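Local coordinates for NanU sialic acid binding protein (PDB 4L7T) that binds sialic acid with high affinity at the outer membrane of Bacteroides fragilis, probably handing it to the transporter NanO, at residues E404-E409 with L430-D435; L395-A400 with E454-E459; N28-K31 with Q35-T38; A111-T116 with A122-Y127; I271-A274 with N279-D282. All blocks are in the same frame, centred on the assembly; numbering follows the deposited sequence.

The five contacts form two clusters and one separate contact. Interactions 1 and 2 lie side by side among the same helices, their centres about 9 Å apart. They touch directly: Lys399 NZ bonds Glu409 OE2 in a 2.9 Å salt bridge, and Tyr432 CE1 packs 3.6 Å from Ala455 CB. Interactions 3 and 4, with centres about 11 Å apart, lie far away in the fold; the centres of 1 and 3 are about 50 Å apart. Phe36 CE1 there meets Thr113 OG1 at 3.6 Å. Interaction 5 touches neither cluster; its nearest atoms are about 12 Å from interaction 3 and about 17 Å from interaction 2. A sodium ion is bound by Thr483 and Thr486, residues outside all five contacts.

Interaction 1: residues E404-E409 with L430-D435; sequences EDPTAE and LAYPND
Tyr432 turns the CD2-CE2 edge of its ring to Thr407, at the start of helix 407-418, and Pro406 packs nearby. Thr407 OG1 sits near the ring plane, 3.4 Å from Tyr432 CD2, and the two side chains cross obliquely. The Pro406 and Tyr432 side chains cross at about a right angle, with Pro406 CG 3.7 Å from Tyr432 OH. Tyr432 CG is anti to its backbone N (chi1 177°), which carries the ring across to the other segment. Pro433 CB, behind a cis peptide bond, lies over the centre of one ring face.

The hydroxyl of Thr407 is held from its own side. It donates to Asp405 OD1 at 2.7 Å, on the syn side of the carboxylate. Thr407 N donates to the same oxygen at 3.0 Å, from above the carboxylate plane. The latter bond makes an Asx turn just before the helix, with Pro406 as N-cap. The bond from OG1 helps to hold the hydroxyl at the ring edge.

Asn411 accepts from Tyr432 N. Tyr432 also packs on Ile410 and Arg414 of helix 407-418 and on Pro452 and Ala455 of helix 452-463, while Pro406 reaches Ala396 of helix 388-401.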
# COMPACT_ATOMS: atom_id res chain seq x y z
N GLU A 404 -22.06 -11.77 8.80
CA GLU A 404 -22.83 -10.61 9.26
C GLU A 404 -22.97 -9.58 8.15
O GLU A 404 -22.31 -9.67 7.10
CB GLU A 404 -22.14 -10.01 10.51
CG GLU A 404 -22.07 -11.01 11.63
CD GLU A 404 -21.16 -10.63 12.81
OE1 GLU A 404 -20.44 -9.62 12.72
OE2 GLU A 404 -21.10 -11.35 13.83
N ASP A 405 -23.82 -8.58 8.37
CA ASP A 405 -24.19 -7.65 7.36
C ASP A 405 -23.09 -6.53 7.12
O ASP A 405 -22.84 -5.69 8.06
CB ASP A 405 -25.52 -6.93 7.77
CG ASP A 405 -26.09 -6.09 6.65
OD1 ASP A 405 -25.47 -6.00 5.58
OD2 ASP A 405 -27.23 -5.55 6.81
N PRO A 406 -22.50 -6.44 5.90
CA PRO A 406 -21.41 -5.42 5.62
C PRO A 406 -21.94 -4.11 5.04
O PRO A 406 -21.22 -3.24 4.63
CB PRO A 406 -20.53 -6.16 4.56
CG PRO A 406 -21.64 -6.93 3.71
CD PRO A 406 -22.72 -7.33 4.72
N THR A 407 -23.29 -3.99 4.98
CA THR A 407 -23.90 -2.92 4.21
C THR A 407 -23.48 -1.50 4.67
O THR A 407 -23.22 -0.64 3.82
CB THR A 407 -25.44 -2.94 4.35
OG1 THR A 407 -25.93 -4.11 3.73
CG2 THR A 407 -26.12 -1.72 3.74
N ALA A 408 -23.45 -1.29 5.98
CA ALA A 408 -23.28 0.11 6.42
C ALA A 408 -21.89 0.60 6.03
O ALA A 408 -21.73 1.72 5.56
CB ALA A 408 -23.45 0.24 7.93
N GLU A 409 -20.87 -0.25 6.21
CA GLU A 409 -19.48 0.25 5.90
C GLU A 409 -19.27 0.45 4.40
O GLU A 409 -18.66 1.45 3.92
CB GLU A 409 -18.45 -0.76 6.40
CG GLU A 409 -18.29 -0.92 7.98
CD GLU A 409 -19.44 -1.62 8.68
OE1 GLU A 409 -20.25 -2.38 8.04
OE2 GLU A 409 -19.53 -1.39 9.89
N LEU A 430 -26.86 2.22 -7.13
CA LEU A 430 -25.46 2.41 -6.72
C LEU A 430 -25.18 1.94 -5.31
O LEU A 430 -24.04 1.53 -5.00
CB LEU A 430 -25.04 3.87 -6.85
CG LEU A 430 -25.18 4.43 -8.26
CD1 LEU A 430 -24.75 5.89 -8.24
CD2 LEU A 430 -24.30 3.62 -9.27
N ALA A 431 -26.19 2.00 -4.43
CA ALA A 431 -25.95 1.57 -3.07
C ALA A 431 -25.89 0.06 -2.95
O ALA A 431 -26.65 -0.67 -3.64
CB ALA A 431 -27.06 2.19 -2.13
N TYR A 432 -25.04 -0.48 -2.05
CA TYR A 432 -25.00 -1.90 -1.79
C TYR A 432 -26.35 -2.35 -1.18
O TYR A 432 -26.86 -1.64 -0.28
CB TYR A 432 -23.85 -2.22 -0.83
CG TYR A 432 -23.74 -3.67 -0.43
CD1 TYR A 432 -23.06 -4.61 -1.27
CD2 TYR A 432 -24.40 -4.15 0.72
CE1 TYR A 432 -22.98 -5.93 -0.94
CE2 TYR A 432 -24.26 -5.50 1.12
CZ TYR A 432 -23.59 -6.41 0.22
OH TYR A 432 -23.44 -7.73 0.57
N PRO A 433 -26.94 -3.48 -1.67
CA PRO A 433 -26.40 -4.46 -2.63
C PRO A 433 -27.01 -4.41 -4.03
O PRO A 433 -27.14 -5.48 -4.67
CB PRO A 433 -26.79 -5.78 -2.00
CG PRO A 433 -28.30 -5.44 -1.51
CD PRO A 433 -28.20 -3.95 -1.05
N ASN A 434 -27.26 -3.21 -4.51
CA ASN A 434 -27.92 -2.95 -5.79
C ASN A 434 -27.00 -2.68 -6.98
O ASN A 434 -27.48 -2.45 -8.11
CB ASN A 434 -28.84 -1.74 -5.66
CG ASN A 434 -29.81 -1.82 -4.45
OD1 ASN A 434 -30.16 -0.77 -3.85
ND2 ASN A 434 -30.13 -3.02 -4.05
N ASP A 435 -25.67 -2.62 -6.75
CA ASP A 435 -24.77 -2.28 -7.85
C ASP A 435 -24.40 -3.59 -8.58
O ASP A 435 -23.50 -4.38 -8.17
CB ASP A 435 -23.55 -1.49 -7.32
CG ASP A 435 -22.46 -1.26 -8.35
OD1 ASP A 435 -22.67 -1.49 -9.60
OD2 ASP A 435 -21.34 -0.85 -7.90

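Interaction 2: residues L395-A400 with E454-E459; sequences LAEAKA and EAILKE
Ile456 carries this contact, with Glu397 and Ala396 giving up the next largest areas. Its CD1 methyl pushes in among the backbone and small side chains of the opposite helix. Ile456 CD1 lies 3.5 Å from Ala396 O, 3.8 Å from Ala396 CB and 3.9 Å from Ala400 CB. The two alanines are one helical turn apart, so the methyl fits against the ridge they form. Ile456 CG1 stands beside its backbone N (chi1 -66°) and the chain runs on extended (chi2 166°), which takes CD1 across to that ridge.

Ile456 CG2, the second branch, meets Glu397 CB at 4.2 Å. Glu397 therefore offers its aliphatic base here, and its chain also packs on Leu476 and Leu477. Ala396 O is already engaged in the helix, taking the backbone N of Ala400 at 2.9 Å. Apart from that carbonyl, the side chains meet through carbon atoms.

This is near-antiparallel helix packing in the helical region of a SusD-family protein, at 167°, with axes 10.1 Å apart at closest approach. Helix 388-401 and helix 452-463 are flanked by helix 470-477, which meets Glu397 and Leu457. Helix 407-418 also adjoins the pair, placing Ile410 against Ile456.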
# COMPACT_ATOMS: atom_id res chain seq x y z
N LEU A 395 -13.41 -3.73 7.92
CA LEU A 395 -14.47 -4.08 8.86
C LEU A 395 -15.65 -4.76 8.13
O LEU A 395 -16.11 -5.82 8.62
CB LEU A 395 -14.88 -2.85 9.64
CG LEU A 395 -16.03 -3.06 10.63
CD1 LEU A 395 -15.64 -4.15 11.67
CD2 LEU A 395 -16.22 -1.70 11.31
N ALA A 396 -16.00 -4.25 6.93
CA ALA A 396 -16.98 -4.88 6.03
C ALA A 396 -16.54 -6.32 5.75
O ALA A 396 -17.36 -7.25 5.78
CB ALA A 396 -17.09 -4.08 4.71
N GLU A 397 -15.25 -6.52 5.44
CA GLU A 397 -14.77 -7.85 5.09
C GLU A 397 -14.83 -8.76 6.28
O GLU A 397 -15.24 -9.94 6.16
CB GLU A 397 -13.35 -7.72 4.60
CG GLU A 397 -12.82 -9.04 3.96
CD GLU A 397 -11.68 -8.78 2.95
OE1 GLU A 397 -10.97 -7.73 3.02
OE2 GLU A 397 -11.49 -9.62 2.05
N ALA A 398 -14.40 -8.29 7.46
CA ALA A 398 -14.48 -9.16 8.66
C ALA A 398 -15.96 -9.54 8.90
O ALA A 398 -16.26 -10.73 9.29
CB ALA A 398 -13.94 -8.42 9.90
N LYS A 399 -16.85 -8.59 8.75
CA LYS A 399 -18.32 -8.82 8.94
C LYS A 399 -18.81 -9.89 7.94
O LYS A 399 -19.45 -10.89 8.32
CB LYS A 399 -19.13 -7.53 8.81
CG LYS A 399 -18.98 -6.68 10.11
CD LYS A 399 -19.75 -5.37 10.06
CE LYS A 399 -19.68 -4.75 11.43
NZ LYS A 399 -20.61 -3.55 11.40
N ALA A 400 -18.43 -9.73 6.69
CA ALA A 400 -18.84 -10.69 5.64
C ALA A 400 -18.31 -12.07 5.92
O ALA A 400 -19.04 -13.06 5.80
CB ALA A 400 -18.32 -10.23 4.33
N GLU A 454 -17.16 -10.47 -3.30
CA GLU A 454 -16.96 -9.71 -4.54
C GLU A 454 -17.30 -8.25 -4.47
O GLU A 454 -16.61 -7.50 -5.08
CB GLU A 454 -17.62 -10.38 -5.80
CG GLU A 454 -17.16 -11.82 -6.01
CD GLU A 454 -15.78 -11.90 -6.68
OE1 GLU A 454 -15.35 -10.87 -7.26
OE2 GLU A 454 -15.16 -13.00 -6.67
N ALA A 455 -18.39 -7.84 -3.74
CA ALA A 455 -18.73 -6.44 -3.66
C ALA A 455 -17.58 -5.66 -2.93
O ALA A 455 -17.24 -4.58 -3.35
CB ALA A 455 -20.03 -6.25 -2.89
N ILE A 456 -17.05 -6.28 -1.93
CA ILE A 456 -15.95 -5.69 -1.12
C ILE A 456 -14.65 -5.69 -1.95
O ILE A 456 -13.92 -4.70 -1.92
CB ILE A 456 -15.76 -6.40 0.20
CG1 ILE A 456 -17.02 -6.15 1.06
CG2 ILE A 456 -14.48 -5.88 1.00
CD1 ILE A 456 -17.19 -7.06 2.29
N LEU A 457 -14.33 -6.79 -2.64
CA LEU A 457 -13.15 -6.71 -3.57
C LEU A 457 -13.28 -5.55 -4.56
O LEU A 457 -12.35 -4.81 -4.86
CB LEU A 457 -12.92 -8.03 -4.38
CG LEU A 457 -12.31 -9.19 -3.67
CD1 LEU A 457 -12.31 -10.40 -4.60
CD2 LEU A 457 -10.84 -8.80 -3.32
N LYS A 458 -14.49 -5.42 -5.13
CA LYS A 458 -14.80 -4.39 -6.10
C LYS A 458 -14.62 -3.01 -5.46
O LYS A 458 -14.03 -2.13 -6.06
CB LYS A 458 -16.25 -4.61 -6.66
CG LYS A 458 -16.65 -3.39 -7.47
CD LYS A 458 -18.07 -3.68 -8.16
CE LYS A 458 -19.22 -3.61 -7.12
NZ LYS A 458 -20.40 -4.28 -7.70
N GLU A 459 -15.10 -2.85 -4.23
CA GLU A 459 -15.06 -1.55 -3.60
C GLU A 459 -13.58 -1.19 -3.30
O GLU A 459 -13.16 -0.03 -3.47
CB GLU A 459 -15.84 -1.53 -2.29
CG GLU A 459 -16.15 -0.02 -1.89
CD GLU A 459 -17.00 0.69 -2.92
OE1 GLU A 459 -17.88 -0.00 -3.56
OE2 GLU A 459 -16.91 1.91 -3.08

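Interaction 3: residues N28-K31 with Q35-T38; sequences NYWK and QFST
Gln35 reaches back from the first turn of helix 33-48 and holds the preceding loop through its amide. NE2 of Gln35 donates to Asn28 O at 2.7 Å, with an N-H...O angle of 161°. The donor lies in the carbonyl plane of Asn28, on a lone pair. This bond probably limits the rotation of the amide. Gln35 OE1 also faces Lys31 N, but at 2.5 Å the separation is too short to be trusted in detail. Tyr29 O lies 3.3 Å from Gln35 CB.

The tight part joins this amide on the loop backbone to a buried aromatic pair. Trp30 turns its edge to the face of Phe36 in a T-shaped stack, with planes at 73° and centroids 5.2 Å apart. Trp30 CE3 lies 3.7 Å from Phe36 CE1, toward the rim of the phenyl face.

The side chains of Asn28, Tyr29 and Lys31 lie on the looser, exposed side. Tyr29 OH turns to Ser22.

Gln35 N bonds Thr32 OG1 at the helix start, consistent with a capping box. Behind the stack, Trp30 packs on Leu108 and Met109 of helix 99-115 and makes a cation-pi contact with Lys112. Phe36 rests on Thr113 of that helix and on Tyr127 of helix 121-146.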
# COMPACT_ATOMS: atom_id res chain seq x y z
N ASN A 28 26.65 7.30 24.53
CA ASN A 28 26.52 8.77 24.45
C ASN A 28 25.43 9.21 23.51
O ASN A 28 25.06 10.39 23.49
CB ASN A 28 27.89 9.43 24.12
CG ASN A 28 28.59 8.81 22.88
OD1 ASN A 28 28.96 7.62 22.85
ND2 ASN A 28 28.73 9.61 21.86
N TYR A 29 24.94 8.26 22.68
CA TYR A 29 23.85 8.61 21.74
C TYR A 29 22.52 8.24 22.32
O TYR A 29 21.51 8.41 21.65
CB TYR A 29 24.02 7.97 20.31
CG TYR A 29 25.35 8.31 19.70
CD1 TYR A 29 25.66 9.64 19.39
CD2 TYR A 29 26.33 7.32 19.49
CE1 TYR A 29 26.92 9.99 18.89
CE2 TYR A 29 27.60 7.65 18.97
CZ TYR A 29 27.87 8.99 18.65
OH TYR A 29 29.11 9.37 18.14
N TRP A 30 22.51 7.72 23.55
CA TRP A 30 21.23 7.42 24.23
C TRP A 30 21.10 8.08 25.62
O TRP A 30 20.61 7.43 26.54
CB TRP A 30 21.13 5.91 24.37
CG TRP A 30 21.34 5.24 23.01
CD1 TRP A 30 22.55 4.90 22.40
CD2 TRP A 30 20.31 4.89 22.06
NE1 TRP A 30 22.31 4.34 21.16
CE2 TRP A 30 20.95 4.29 20.93
CE3 TRP A 30 18.91 4.99 22.07
CZ2 TRP A 30 20.23 3.84 19.79
CZ3 TRP A 30 18.18 4.50 20.97
CH2 TRP A 30 18.85 3.94 19.83
N LYS A 31 21.55 9.31 25.74
CA LYS A 31 21.59 9.96 27.09
C LYS A 31 20.40 10.83 27.38
O LYS A 31 20.20 11.19 28.55
CB LYS A 31 22.83 10.88 27.20
CG LYS A 31 24.15 10.19 27.22
CD LYS A 31 24.25 9.19 28.31
CE LYS A 31 25.65 8.59 28.39
NZ LYS A 31 25.90 8.03 29.74
N GLN A 35 17.52 12.59 22.04
CA GLN A 35 18.20 11.51 21.25
C GLN A 35 17.28 10.31 20.83
O GLN A 35 17.35 9.85 19.65
CB GLN A 35 19.45 10.99 22.00
CG GLN A 35 20.59 12.07 22.03
CD GLN A 35 21.74 11.62 22.94
OE1 GLN A 35 21.54 11.06 24.01
NE2 GLN A 35 23.00 11.78 22.44
N PHE A 36 16.47 9.78 21.78
CA PHE A 36 15.54 8.69 21.46
C PHE A 36 14.53 9.23 20.43
O PHE A 36 14.19 8.50 19.46
CB PHE A 36 14.77 8.21 22.70
CG PHE A 36 15.51 7.21 23.55
CD1 PHE A 36 15.35 5.81 23.44
CD2 PHE A 36 16.41 7.69 24.54
CE1 PHE A 36 15.99 4.90 24.28
CE2 PHE A 36 17.09 6.85 25.37
CZ PHE A 36 16.94 5.41 25.25
N SER A 37 14.04 10.45 20.58
CA SER A 37 13.17 11.01 19.55
C SER A 37 13.86 11.00 18.16
O SER A 37 13.27 10.62 17.12
CB SER A 37 12.68 12.38 19.95
OG SER A 37 11.74 12.90 19.04
N THR A 38 15.12 11.46 18.13
CA THR A 38 15.84 11.53 16.86
C THR A 38 15.95 10.19 16.25
O THR A 38 15.81 10.06 15.00
CB THR A 38 17.26 12.15 17.09
OG1 THR A 38 17.04 13.50 17.44
CG2 THR A 38 18.03 12.20 15.71

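Interaction 4: residues A111-T116 with A122-Y127; sequences AKTKET and AGKNYY
This contact belongs to a helical hairpin in which helix 99-115 turns through a short loop into helix 121-146, and Thr113 and Thr116 meet Lys124 across the turn. Thr113 points its CG2 methyl at the second helix. The methyl lies 3.4 Å from Lys124 O and 3.8 Å from Lys124 CG. Thr113 CG2 is anti to the backbone N, while OG1 stands beside that N (chi1 -57°). This sends the methyl across the gap and leaves the hydroxyl to bond Met109 O in its own helix. The same methyl reaches Tyr127 CB at 4.2 Å.

Lys124 runs past Thr113 in the opposite sense, its CG also 3.8 Å from Thr113 O. The chain bends at chi3 (-21°) on its way to Thr116. There its CE meets Thr116 CG2 at 4.0 Å. The ammonium group goes on to a water, which accepts from Lys124 NZ at 2.8 Å. That water donates only weakly to Thr116 O, at 3.4 Å.

Such antiparallel helix pairs are consistent with the TPR-related helical region of SusD-family proteins. The hydroxyl of Thr116 turns into the connecting loop and bonds Val118 N, close to where the first helix ends. Leu119 of the same loop packs on both Lys124 and Tyr127. Helix 33-48 covers one flank, where Phe36 also meets Thr116. The Tyr127 ring leads away from residues 111-116, and its hydroxyl bonds Glu33.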
# COMPACT_ATOMS: atom_id res chain seq x y z
N ALA A 111 15.77 -2.50 22.32
CA ALA A 111 16.64 -2.85 23.45
C ALA A 111 17.00 -1.54 24.19
O ALA A 111 16.97 -1.52 25.41
CB ALA A 111 17.94 -3.51 22.95
N LYS A 112 17.26 -0.47 23.47
CA LYS A 112 17.72 0.77 24.17
C LYS A 112 16.58 1.33 25.03
O LYS A 112 16.80 1.78 26.20
CB LYS A 112 18.21 1.87 23.23
CG LYS A 112 19.60 1.56 22.56
CD LYS A 112 20.74 1.32 23.58
CE LYS A 112 22.08 1.25 22.84
NZ LYS A 112 23.25 1.09 23.82
N THR A 113 15.37 1.28 24.47
CA THR A 113 14.21 1.76 25.25
C THR A 113 13.87 0.89 26.40
O THR A 113 13.48 1.41 27.48
CB THR A 113 13.01 1.86 24.24
OG1 THR A 113 13.39 2.72 23.20
CG2 THR A 113 11.76 2.48 24.93
N LYS A 114 13.96 -0.42 26.27
CA LYS A 114 13.74 -1.27 27.44
C LYS A 114 14.77 -1.04 28.59
O LYS A 114 14.43 -1.23 29.77
CB LYS A 114 13.67 -2.76 27.10
CG LYS A 114 12.45 -3.13 26.25
CD LYS A 114 12.52 -4.60 25.90
CE LYS A 114 11.20 -5.14 25.37
NZ LYS A 114 9.94 -4.85 26.19
N GLU A 115 15.97 -0.60 28.23
CA GLU A 115 17.11 -0.46 29.17
C GLU A 115 17.27 0.93 29.79
O GLU A 115 18.09 1.12 30.69
CB GLU A 115 18.46 -0.71 28.41
CG GLU A 115 18.62 -2.16 27.98
CD GLU A 115 19.68 -2.41 26.83
OE1 GLU A 115 20.36 -1.44 26.36
OE2 GLU A 115 19.79 -3.60 26.40
N THR A 116 16.55 1.91 29.29
CA THR A 116 16.89 3.28 29.61
C THR A 116 16.52 3.64 31.04
O THR A 116 15.69 3.00 31.67
CB THR A 116 16.16 4.23 28.69
OG1 THR A 116 16.68 5.56 28.81
CG2 THR A 116 14.65 4.25 28.95
N ALA A 122 5.53 6.61 30.39
CA ALA A 122 4.62 6.88 29.26
C ALA A 122 5.37 6.99 27.94
O ALA A 122 4.91 6.39 26.91
CB ALA A 122 3.73 8.13 29.53
N GLY A 123 6.53 7.69 27.95
CA GLY A 123 7.20 8.05 26.71
C GLY A 123 7.89 6.79 26.24
O GLY A 123 7.86 6.51 25.00
N LYS A 124 8.50 6.03 27.17
CA LYS A 124 9.19 4.80 26.80
C LYS A 124 8.18 3.80 26.20
O LYS A 124 8.42 3.21 25.12
CB LYS A 124 9.90 4.32 28.08
CG LYS A 124 10.07 2.88 28.34
CD LYS A 124 10.47 2.58 29.85
CE LYS A 124 11.08 3.76 30.59
NZ LYS A 124 11.76 3.24 31.85
N ASN A 125 7.00 3.75 26.79
CA ASN A 125 6.00 2.81 26.32
C ASN A 125 5.45 3.27 24.95
O ASN A 125 5.14 2.40 24.13
CB ASN A 125 4.91 2.63 27.39
CG ASN A 125 5.32 1.63 28.47
OD1 ASN A 125 6.08 0.71 28.23
ND2 ASN A 125 4.78 1.81 29.68
N TYR A 126 5.29 4.57 24.68
CA TYR A 126 4.82 4.98 23.38
C TYR A 126 5.86 4.58 22.32
O TYR A 126 5.49 4.12 21.22
CB TYR A 126 4.55 6.46 23.35
CG TYR A 126 3.64 6.83 22.25
CD1 TYR A 126 2.28 6.89 22.47
CD2 TYR A 126 4.14 7.08 20.96
CE1 TYR A 126 1.43 7.23 21.43
CE2 TYR A 126 3.29 7.40 19.90
CZ TYR A 126 1.92 7.49 20.15
OH TYR A 126 1.12 7.82 19.10
N TYR A 127 7.16 4.75 22.69
CA TYR A 127 8.17 4.36 21.68
C TYR A 127 8.10 2.87 21.42
O TYR A 127 8.30 2.46 20.26
CB TYR A 127 9.57 4.77 22.16
CG TYR A 127 9.88 6.25 22.00
CD1 TYR A 127 9.58 6.97 20.86
CD2 TYR A 127 10.52 6.94 23.05
CE1 TYR A 127 9.89 8.28 20.70
CE2 TYR A 127 10.83 8.25 22.94
CZ TYR A 127 10.54 8.96 21.79
OH TYR A 127 10.81 10.33 21.68
O HOH W 1 13.41 5.40 32.35

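Interaction 5: residues I271-A274 with N279-D282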
# COMPACT_ATOMS: atom_id res chain seq x y z
N ILE A 271 3.44 7.46 4.65
CA ILE A 271 4.88 7.71 4.44
C ILE A 271 5.04 9.12 3.98
O ILE A 271 4.50 9.55 3.00
CB ILE A 271 5.40 6.76 3.38
CG1 ILE A 271 5.23 5.32 3.81
CG2 ILE A 271 6.91 7.08 3.11
CD1 ILE A 271 5.84 4.89 5.02
N ARG A 272 5.77 9.96 4.74
CA ARG A 272 5.94 11.33 4.41
C ARG A 272 7.16 11.49 3.49
O ARG A 272 8.28 11.08 3.85
CB ARG A 272 6.20 12.28 5.63
CG ARG A 272 6.05 13.83 5.14
CD ARG A 272 6.36 14.90 6.21
NE ARG A 272 7.77 14.89 6.56
CZ ARG A 272 8.61 15.91 6.38
NH1 ARG A 272 8.19 17.08 5.90
NH2 ARG A 272 9.88 15.75 6.72
N ASN A 273 6.84 12.03 2.34
CA ASN A 273 7.77 12.46 1.30
C ASN A 273 7.80 14.01 1.35
O ASN A 273 6.79 14.71 1.64
CB ASN A 273 7.33 11.93 -0.10
CG ASN A 273 7.24 10.40 -0.13
OD1 ASN A 273 6.17 9.85 -0.51
ND2 ASN A 273 8.26 9.68 0.41
N ALA A 274 8.95 14.59 1.03
CA ALA A 274 9.02 16.04 1.20
C ALA A 274 10.19 16.57 0.40
O ALA A 274 11.18 15.84 0.24
CB ALA A 274 9.22 16.36 2.71
N ASN A 279 11.93 12.02 -2.46
CA ASN A 279 10.90 12.00 -3.49
C ASN A 279 10.10 10.68 -3.35
O ASN A 279 10.60 9.67 -2.84
CB ASN A 279 11.56 11.94 -4.87
CG ASN A 279 12.29 13.24 -5.22
OD1 ASN A 279 13.50 13.20 -5.57
ND2 ASN A 279 11.58 14.36 -5.18
N MET A 280 8.86 10.76 -3.78
CA MET A 280 7.90 9.61 -3.62
C MET A 280 8.54 8.37 -4.23
O MET A 280 9.01 8.39 -5.36
CB MET A 280 6.57 9.93 -4.30
CG MET A 280 5.64 8.68 -4.12
SD MET A 280 4.00 9.05 -4.68
CE MET A 280 3.17 7.44 -4.85
N TRP A 281 8.62 7.30 -3.44
CA TRP A 281 9.25 6.06 -3.87
C TRP A 281 10.70 6.24 -4.33
O TRP A 281 11.16 5.50 -5.19
CB TRP A 281 8.43 5.34 -4.97
CG TRP A 281 6.98 5.01 -4.60
CD1 TRP A 281 6.41 5.03 -3.32
CD2 TRP A 281 5.96 4.53 -5.49
NE1 TRP A 281 5.08 4.68 -3.42
CE2 TRP A 281 4.78 4.35 -4.72
CE3 TRP A 281 5.92 4.27 -6.89
CZ2 TRP A 281 3.55 3.93 -5.30
CZ3 TRP A 281 4.72 3.85 -7.47
CH2 TRP A 281 3.55 3.65 -6.67
N ASP A 282 11.41 7.18 -3.69
CA ASP A 282 12.83 7.47 -4.10
C ASP A 282 12.95 7.67 -5.63
O ASP A 282 13.94 7.20 -6.22
CB ASP A 282 13.79 6.40 -3.59
CG ASP A 282 15.25 6.92 -3.49
OD1 ASP A 282 15.43 8.14 -3.55
OD2 ASP A 282 16.17 6.07 -3.32
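Asn273 lays its side-chain amide over the backbone of Met280. Its CG comes to 3.6 Å from Met280 CA. Asn273 CB also approaches Met280 N, at 4.2 Å, and the side chain lies across the Asn279-Met280 backbone. Asn273 CG stands beside its backbone N and anti to the carbonyl carbon (chi1 -58°), which directs the amide at the opposing segment. The pair joins the end of strand 267-271 to the turn that follows, where Met280 also bonds Phe379 through the backbone.

Met280 runs aslant to Asn273. Its chain is extended, with CG anti to the backbone N (chi1 179°). The sulfur end therefore travels away from Asn273, while CA, CB and CG stay beside it. The methyl at its far end settles on the indole of Trp281. Met280 CE stands 3.4 Å above that plane, toward the rim. Tyr366 and Tyr383 also receive Met280. The Trp281 ring stacks on Phe55 and meets Tyr383 and Phe285 edge-to-face.

On the other arm, Ile271 ends strand 267-271 and pairs with Tyr383 of strand 383-387. Arg272 forms a salt bridge with Glu277 in the intervening loop.

Residues 279-282 make a tight turn, and helix 284-289 follows. Its backbone bond, Asp282 N to Asn279 O at 2.8 Å, is weak. With Trp281 at positive phi (57°) in the third position, the geometry approximates a type II beta turn, set in the loop between strand 267-271 and helix 284-289.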